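Local coordinates for protein fructokinase (Vibrio cholerae serotype O1, PDB 5EYN) that catalyses the ATP-dependent phosphorylation of fructose, as a sugar kinase of the PfkB (ribokinase-like) family, at residues Ala291-Thr303 with Ala311-Glu323. Numbering follows the deposited sequence.
Sequences AVKWANGCGALAT and ALPNQAALYAFLE. With NA (sodium ion), chain F; ADP (adenosine-5'-diphosphate), chain E.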
ATOM      1  N   ALA A 291      10.671 -12.396 -33.825  1.00 13.45           N
ATOM      2  CA  ALA A 291       9.910 -11.879 -32.686  1.00 12.16           C
ATOM      3  C   ALA A 291      10.766 -11.843 -31.430  1.00 11.53           C
ATOM      4  O   ALA A 291      10.663 -10.905 -30.641  1.00 11.59           O
ATOM      5  CB  ALA A 291       8.655 -12.703 -32.445  1.00 11.44           C
ATOM      6  N   VAL A 292      11.636 -12.836 -31.272  1.00 11.20           N
ATOM      7  CA  VAL A 292      12.547 -12.886 -30.129  1.00 11.67           C
ATOM      8  C   VAL A 292      13.641 -11.821 -30.255  1.00 11.68           C
ATOM      9  O   VAL A 292      14.074 -11.254 -29.256  1.00 11.54           O
ATOM     10  CB  VAL A 292      13.149 -14.292 -29.946  1.00 11.20           C
ATOM     11  CG1 VAL A 292      14.195 -14.329 -28.844  1.00 11.45           C
ATOM     12  CG2 VAL A 292      12.047 -15.277 -29.610  1.00 11.35           C
ATOM     13  N   LYS A 293      14.069 -11.520 -31.471  1.00 12.51           N
ATOM     14  CA  LYS A 293      15.011 -10.430 -31.659  1.00 13.70           C
ATOM     15  C   LYS A 293      14.388  -9.113 -31.191  1.00 13.52           C
ATOM     16  O   LYS A 293      15.027  -8.323 -30.498  1.00 13.26           O
ATOM     17  CB  LYS A 293      15.412 -10.350 -33.135  1.00 15.70           C
ATOM     18  CG  LYS A 293      16.308  -9.187 -33.504  1.00 18.72           C
ATOM     19  CD  LYS A 293      16.701  -9.234 -34.996  1.00 21.26           C
ATOM     20  CE  LYS A 293      17.690  -8.124 -35.356  1.00 25.84           C
ATOM     21  NZ  LYS A 293      18.113  -8.208 -36.778  1.00 29.26           N
ATOM     22  N   TRP A 294      13.140  -8.874 -31.571  1.00 12.69           N
ATOM     23  CA  TRP A 294      12.415  -7.709 -31.076  1.00 13.12           C
ATOM     24  C   TRP A 294      12.298  -7.755 -29.558  1.00 11.41           C
ATOM     25  O   TRP A 294      12.499  -6.746 -28.881  1.00 12.00           O
ATOM     26  CB  TRP A 294      11.013  -7.644 -31.683  1.00 12.49           C
ATOM     27  CG  TRP A 294      10.953  -7.054 -33.071  1.00 14.33           C
ATOM     28  CD1 TRP A 294      11.709  -7.408 -34.161  1.00 15.05           C
ATOM     29  CD2 TRP A 294      10.091  -6.001 -33.512  1.00 14.70           C
ATOM     30  NE1 TRP A 294      11.364  -6.637 -35.247  1.00 14.99           N
ATOM     31  CE2 TRP A 294      10.375  -5.766 -34.874  1.00 15.02           C
ATOM     32  CE3 TRP A 294       9.098  -5.241 -32.890  1.00 13.79           C
ATOM     33  CZ2 TRP A 294       9.705  -4.800 -35.615  1.00 15.91           C
ATOM     34  CZ3 TRP A 294       8.442  -4.277 -33.620  1.00 14.10           C
ATOM     35  CH2 TRP A 294       8.743  -4.068 -34.972  1.00 14.86           C
ATOM     36  N   ALA A 295      11.926  -8.917 -29.022  1.00 10.65           N
ATOM     37  CA  ALA A 295      11.773  -9.089 -27.586  1.00 10.89           C
ATOM     38  C   ALA A 295      13.042  -8.699 -26.828  1.00 10.20           C
ATOM     39  O   ALA A 295      12.997  -7.981 -25.825  1.00 10.52           O
ATOM     40  CB  ALA A 295      11.402 -10.537 -27.280  1.00 10.12           C
ATOM     41  N   ASN A 296      14.186  -9.176 -27.312  1.00 10.70           N
ATOM     42  CA  ASN A 296      15.449  -8.847 -26.667  1.00 10.80           C
ATOM     43  C   ASN A 296      15.720  -7.343 -26.709  1.00 10.79           C
ATOM     44  O   ASN A 296      16.197  -6.780 -25.732  1.00 11.33           O
ATOM     45  CB  ASN A 296      16.601  -9.585 -27.331  1.00 11.10           C
ATOM     46  CG  ASN A 296      16.781 -11.002 -26.838  1.00 12.32           C
ATOM     47  OD1 ASN A 296      16.484 -11.337 -25.688  1.00 12.27           O
ATOM     48  ND2 ASN A 296      17.333 -11.835 -27.705  1.00 13.79           N
ATOM     49  N   GLY A 297      15.410  -6.701 -27.826  1.00 10.90           N
ATOM     50  CA  GLY A 297      15.629  -5.270 -27.932  1.00 10.69           C
ATOM     51  C   GLY A 297      14.746  -4.477 -27.000  1.00 11.09           C
ATOM     52  O   GLY A 297      15.180  -3.524 -26.377  1.00 11.29           O
ATOM     53  N   CYS A 298      13.493  -4.900 -26.873  1.00 11.18           N
ATOM     54  CA  CYS A 298      12.575  -4.277 -25.946  1.00 10.41           C
ATOM     55  C   CYS A 298      13.038  -4.461 -24.505  1.00  9.57           C
ATOM     56  O   CYS A 298      12.990  -3.527 -23.717  1.00 10.69           O
ATOM     57  CB  CYS A 298      11.174  -4.850 -26.123  1.00 11.07           C
ATOM     58  SG  CYS A 298      10.360  -4.389 -27.668  1.00 11.50           S
ATOM     59  N   GLY A 299      13.428  -5.683 -24.149  1.00 10.25           N
ATOM     60  CA  GLY A 299      13.902  -5.943 -22.802  1.00 10.52           C
ATOM     61  C   GLY A 299      15.099  -5.077 -22.441  1.00 11.17           C
ATOM     62  O   GLY A 299      15.192  -4.572 -21.325  1.00 11.11           O
ATOM     63  N   ALA A 300      16.036  -4.934 -23.371  1.00 10.53           N
ATOM     64  CA  ALA A 300      17.221  -4.097 -23.140  1.00 11.10           C
ATOM     65  C   ALA A 300      16.824  -2.651 -22.967  1.00 10.82           C
ATOM     66  O   ALA A 300      17.223  -2.004 -22.000  1.00 12.16           O
ATOM     67  CB  ALA A 300      18.193  -4.241 -24.276  1.00 12.20           C
ATOM     68  N   LEU A 301      16.034  -2.130 -23.892  1.00 10.25           N
ATOM     69  CA  LEU A 301      15.662  -0.727 -23.818  1.00 10.47           C
ATOM     70  C   LEU A 301      14.811  -0.416 -22.600  1.00 10.38           C
ATOM     71  O   LEU A 301      14.921   0.659 -22.044  1.00 10.87           O
ATOM     72  CB  LEU A 301      14.953  -0.251 -25.081  1.00 10.98           C
ATOM     73  CG  LEU A 301      15.844  -0.107 -26.308  1.00 11.91           C
ATOM     74  CD1 LEU A 301      14.993   0.098 -27.531  1.00 13.22           C
ATOM     75  CD2 LEU A 301      16.796   1.052 -26.122  1.00 13.06           C
ATOM     76  N   ALA A 302      13.988  -1.353 -22.152  1.00 10.63           N
ATOM     77  CA  ALA A 302      13.139  -1.107 -20.999  1.00 10.65           C
ATOM     78  C   ALA A 302      13.927  -0.782 -19.755  1.00 11.18           C
ATOM     79  O   ALA A 302      13.424  -0.112 -18.865  1.00 12.49           O
ATOM     80  CB  ALA A 302      12.258  -2.329 -20.734  1.00 11.17           C
ATOM     81  N   THR A 303      15.169  -1.246 -19.699  1.00 11.14           N
ATOM     82  CA  THR A 303      15.977  -1.071 -18.497  1.00 11.87           C
ATOM     83  C   THR A 303      16.602   0.324 -18.386  1.00 11.25           C
ATOM     84  O   THR A 303      17.233   0.618 -17.378  1.00 12.90           O
ATOM     85  CB  THR A 303      17.163  -2.060 -18.419  1.00 13.26           C
ATOM     86  OG1 THR A 303      18.145  -1.742 -19.425  1.00 13.69           O
ATOM     87  CG2 THR A 303      16.690  -3.509 -18.523  1.00 14.25           C
ATOM     88  N   ALA A 311      10.369   3.281 -20.308  1.00 10.25           N
ATOM     89  CA  ALA A 311      11.216   3.208 -21.493  1.00 12.03           C
ATOM     90  C   ALA A 311      10.788   2.124 -22.474  1.00 12.00           C
ATOM     91  O   ALA A 311      11.543   1.740 -23.358  1.00 13.80           O
ATOM     92  CB  ALA A 311      12.678   3.028 -21.070  1.00 13.38           C
ATOM     93  N   LEU A 312       9.564   1.624 -22.327  1.00 10.62           N
ATOM     94  CA  LEU A 312       9.036   0.693 -23.322  1.00 10.61           C
ATOM     95  C   LEU A 312       9.095   1.381 -24.691  1.00 10.34           C
ATOM     96  O   LEU A 312       8.523   2.455 -24.869  1.00 11.28           O
ATOM     97  CB  LEU A 312       7.610   0.277 -22.973  1.00 10.15           C
ATOM     98  CG  LEU A 312       7.481  -0.568 -21.709  1.00 10.27           C
ATOM     99  CD1 LEU A 312       6.018  -0.773 -21.371  1.00 10.44           C
ATOM    100  CD2 LEU A 312       8.171  -1.903 -21.916  1.00 11.06           C
ATOM    101  N   PRO A 313       9.779   0.758 -25.665  1.00 10.94           N
ATOM    102  CA  PRO A 313      10.105   1.518 -26.879  1.00 10.38           C
ATOM    103  C   PRO A 313       8.989   1.557 -27.904  1.00 11.13           C
ATOM    104  O   PRO A 313       8.126   0.671 -27.975  1.00 11.57           O
ATOM    105  CB  PRO A 313      11.311   0.760 -27.445  1.00 10.70           C
ATOM    106  CG  PRO A 313      11.103  -0.653 -26.998  1.00 11.50           C
ATOM    107  CD  PRO A 313      10.524  -0.509 -25.603  1.00 10.46           C
ATOM    108  N   ASN A 314       9.003   2.594 -28.723  1.00 11.73           N
ATOM    109  CA  ASN A 314       8.251   2.577 -29.970  1.00 11.89           C
ATOM    110  C   ASN A 314       9.110   1.970 -31.064  1.00 11.44           C
ATOM    111  O   ASN A 314      10.279   1.637 -30.855  1.00 11.47           O
ATOM    112  CB  ASN A 314       7.736   3.981 -30.349  1.00 13.39           C
ATOM    113  CG  ASN A 314       8.826   5.036 -30.431  1.00 14.77           C
ATOM    114  OD1 ASN A 314       9.995   4.758 -30.711  1.00 15.44           O
ATOM    115  ND2 ASN A 314       8.426   6.278 -30.199  1.00 16.93           N
ATOM    116  N   GLN A 315       8.544   1.822 -32.249  1.00 12.81           N
ATOM    117  CA  GLN A 315       9.275   1.196 -33.329  1.00 13.10           C
ATOM    118  C   GLN A 315      10.505   2.003 -33.756  1.00 12.75           C
ATOM    119  O   GLN A 315      11.537   1.417 -34.041  1.00 13.17           O
ATOM    120  CB  GLN A 315       8.371   0.948 -34.517  1.00 13.39           C
ATOM    121  CG  GLN A 315       7.412  -0.205 -34.290  1.00 13.77           C
ATOM    122  CD  GLN A 315       6.718  -0.646 -35.547  1.00 15.35           C
ATOM    123  OE1 GLN A 315       7.207  -0.432 -36.654  1.00 16.54           O
ATOM    124  NE2 GLN A 315       5.573  -1.285 -35.391  1.00 15.73           N
ATOM    125  N   ALA A 316      10.412   3.335 -33.780  1.00 12.59           N
ATOM    126  CA  ALA A 316      11.559   4.138 -34.185  1.00 13.07           C
ATOM    127  C   ALA A 316      12.737   3.886 -33.260  1.00 12.29           C
ATOM    128  O   ALA A 316      13.864   3.718 -33.714  1.00 13.21           O
ATOM    129  CB  ALA A 316      11.213   5.629 -34.216  1.00 14.04           C
ATOM    130  N   ALA A 317      12.481   3.827 -31.957  1.00 11.95           N
ATOM    131  CA  ALA A 317      13.555   3.593 -30.997  1.00 11.72           C
ATOM    132  C   ALA A 317      14.088   2.184 -31.133  1.00 11.69           C
ATOM    133  O   ALA A 317      15.291   1.950 -31.049  1.00 12.52           O
ATOM    134  CB  ALA A 317      13.066   3.840 -29.565  1.00 12.07           C
ATOM    135  N   LEU A 318      13.185   1.216 -31.280  1.00 11.79           N
ATOM    136  CA  LEU A 318      13.606  -0.174 -31.349  1.00 12.17           C
ATOM    137  C   LEU A 318      14.434  -0.452 -32.597  1.00 12.34           C
ATOM    138  O   LEU A 318      15.495  -1.061 -32.525  1.00 13.23           O
ATOM    139  CB  LEU A 318      12.407  -1.109 -31.296  1.00 12.82           C
ATOM    140  CG  LEU A 318      12.744  -2.603 -31.355  1.00 12.48           C
ATOM    141  CD1 LEU A 318      13.554  -3.038 -30.159  1.00 14.05           C
ATOM    142  CD2 LEU A 318      11.476  -3.404 -31.441  1.00 13.40           C
ATOM    143  N   TYR A 319      13.955   0.002 -33.744  1.00 12.90           N
ATOM    144  CA  TYR A 319      14.711  -0.177 -34.970  1.00 15.16           C
ATOM    145  C   TYR A 319      16.098   0.459 -34.875  1.00 14.79           C
ATOM    146  O   TYR A 319      17.084  -0.128 -35.304  1.00 16.27           O
ATOM    147  CB  TYR A 319      13.940   0.385 -36.168  1.00 16.23           C
ATOM    148  CG  TYR A 319      12.902  -0.547 -36.750  1.00 18.32           C
ATOM    149  CD1 TYR A 319      13.255  -1.800 -37.230  1.00 20.93           C
ATOM    150  CD2 TYR A 319      11.566  -0.160 -36.865  1.00 19.40           C
ATOM    151  CE1 TYR A 319      12.307  -2.648 -37.795  1.00 21.21           C
ATOM    152  CE2 TYR A 319      10.613  -1.005 -37.432  1.00 20.29           C
ATOM    153  CZ  TYR A 319      10.995  -2.239 -37.891  1.00 20.17           C
ATOM    154  OH  TYR A 319      10.044  -3.069 -38.450  1.00 20.78           O
ATOM    155  N   ALA A 320      16.183   1.648 -34.293  1.00 14.56           N
ATOM    156  CA  ALA A 320      17.468   2.327 -34.149  1.00 14.77           C
ATOM    157  C   ALA A 320      18.436   1.508 -33.297  1.00 14.06           C
ATOM    158  O   ALA A 320      19.628   1.412 -33.587  1.00 15.81           O
ATOM    159  CB  ALA A 320      17.256   3.700 -33.549  1.00 15.02           C
ATOM    160  N   PHE A 321      17.910   0.911 -32.232  1.00 14.19           N
ATOM    161  CA  PHE A 321      18.718   0.112 -31.328  1.00 15.28           C
ATOM    162  C   PHE A 321      19.168  -1.205 -31.949  1.00 17.27           C
ATOM    163  O   PHE A 321      20.296  -1.652 -31.724  1.00 19.18           O
ATOM    164  CB  PHE A 321      17.910  -0.173 -30.059  1.00 14.20           C
ATOM    165  CG  PHE A 321      18.664  -0.955 -29.023  1.00 15.13           C
ATOM    166  CD1 PHE A 321      19.669  -0.365 -28.269  1.00 16.22           C
ATOM    167  CD2 PHE A 321      18.360  -2.278 -28.798  1.00 15.01           C
ATOM    168  CE1 PHE A 321      20.343  -1.097 -27.316  1.00 16.01           C
ATOM    169  CE2 PHE A 321      19.033  -3.006 -27.845  1.00 16.46           C
ATOM    170  CZ  PHE A 321      20.018  -2.420 -27.103  1.00 16.79           C
ATOM    171  N   LEU A 322      18.287  -1.815 -32.737  1.00 17.78           N
ATOM    172  CA  LEU A 322      18.547  -3.126 -33.334  1.00 19.31           C
ATOM    173  C   LEU A 322      19.538  -3.041 -34.481  1.00 22.75           C
ATOM    174  O   LEU A 322      20.168  -4.033 -34.823  1.00 24.22           O
ATOM    175  CB  LEU A 322      17.253  -3.750 -33.860  1.00 18.66           C
ATOM    176  CG  LEU A 322      16.200  -4.159 -32.836  1.00 20.62           C
ATOM    177  CD1 LEU A 322      14.950  -4.623 -33.550  1.00 20.75           C
ATOM    178  CD2 LEU A 322      16.708  -5.265 -31.915  1.00 21.02           C
ATOM    179  N   GLU A 323      19.645  -1.869 -35.092  1.00 23.56           N
ATOM    180  CA  GLU A 323      20.612  -1.651 -36.163  1.00 28.96           C
ATOM    181  C   GLU A 323      22.023  -1.723 -35.590  1.00 30.99           C
ATOM    182  O   GLU A 323      22.637  -2.791 -35.565  1.00 32.72           O
ATOM    183  CB  GLU A 323      20.401  -0.299 -36.841  1.00 31.15           C
ATOM    184  CG  GLU A 323      21.249  -0.137 -38.105  1.00 33.62           C
ATOM    185  CD  GLU A 323      21.233   1.276 -38.664  1.00 35.84           C
ATOM    186  OE1 GLU A 323      20.906   2.219 -37.909  1.00 36.03           O
ATOM    187  OE2 GLU A 323      21.555   1.442 -39.861  1.00 37.29           O
TER
HETATM  188 NA    NA F 405      12.024   0.891 -17.025  1.00 16.37          NA
HETATM  189  PB  ADP E 404      12.710  -8.621 -15.652  1.00 25.28           P
HETATM  190  O1B ADP E 404      11.537  -7.747 -16.013  1.00 77.26           O
HETATM  191  O2B ADP E 404      12.255  -9.809 -14.835  1.00 79.25           O
HETATM  192  O3B ADP E 404      13.690  -7.799 -14.853  1.00 66.62           O
HETATM  193  PA  ADP E 404      14.845  -9.748 -17.043  1.00110.14           P
HETATM  194  O1A ADP E 404      15.689  -8.748 -16.272  1.00 14.05           O
HETATM  195  O2A ADP E 404      14.820 -11.026 -16.236  1.00 75.64           O
HETATM  196  O3A ADP E 404      13.395  -9.122 -17.000  1.00 82.33           O
HETATM  197  O5' ADP E 404      15.446 -10.092 -18.488  1.00 21.35           O
HETATM  198  C5' ADP E 404      14.622 -10.325 -19.575  1.00 15.21           C
HETATM  199  C4' ADP E 404      15.153  -9.861 -20.911  1.00 12.00           C
HETATM  200  O4' ADP E 404      15.530  -8.504 -20.838  1.00 15.31           O
HETATM  201  C3' ADP E 404      16.323 -10.609 -21.446  1.00 11.33           C
HETATM  202  O3' ADP E 404      15.923 -11.766 -22.116  1.00 14.45           O
HETATM  203  C2' ADP E 404      16.906  -9.618 -22.370  1.00 14.79           C
HETATM  204  O2' ADP E 404      16.216  -9.514 -23.558  1.00 15.40           O
HETATM  205  C1' ADP E 404      16.683  -8.366 -21.621  1.00 16.00           C
HETATM  206  N9  ADP E 404      17.767  -7.990 -20.759  1.00 15.56           N
HETATM  207  C8  ADP E 404      17.831  -8.091 -19.418  1.00 16.17           C
HETATM  208  N7  ADP E 404      18.985  -7.611 -18.980  1.00 18.87           N
HETATM  209  C5  ADP E 404      19.697  -7.185 -20.024  1.00 18.95           C
HETATM  210  C6  ADP E 404      20.938  -6.594 -20.197  1.00 18.74           C
HETATM  211  N6  ADP E 404      21.790  -6.325 -19.083  1.00 20.90           N
HETATM  212  N1  ADP E 404      21.345  -6.286 -21.425  1.00 18.18           N
HETATM  213  C2  ADP E 404      20.592  -6.511 -22.517  1.00 19.50           C
HETATM  214  N3  ADP E 404      19.374  -7.087 -22.394  1.00 17.82           N
HETATM  215  C4  ADP E 404      18.926  -7.420 -21.176  1.00 15.83           C
HETATM  216  O   HOH W   1      10.764   0.781 -19.015  1.00 14.99           O
HETATM  217  O   HOH W   2      12.666  -0.616 -15.899  1.00 11.99           O
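A311 sets its CB 3.4 Å from L301 O, while its backbone N donates to a water bound to the sodium ion that A302 O also ligates, so the metal ties the two segments together indirectly. P313 follows, its CG meeting C298 SG and its CB meeting L301 CD1. N314 caps the helix 315-322, its OD1 accepting from A317 N, and this last helix crosses 291-302 at 102°. Q315 brings its amide carbon to the edge of the W294 ring at CH2; its NE2 is held by L57 O. L318, with CG anti to the backbone N (chi1 -180°), forks: CD2 presses against the W294 ring, 3.3 Å from CE3, and CD1 reaches G297, whose lack of a side chain makes room for it. Y319 offers its ring face to the W294 edge in an offset edge-to-face pair, planes 81° apart. F321 takes L301 CD2 over one face in a CH-pi contact and meets A300 CB with CZ, 3.8 Å away. L322 CD2 settles near K293 O. The C-terminal helix thus packs on a helix that also lines the ADP pocket through N296, G299 and A300, with A300 touching both F321 and the nucleotide. Mainly apolar and aromatic, the direct contact relies on van der Waals fit, notably at G297 and W294, while the sodium-bound water supplies a polar link.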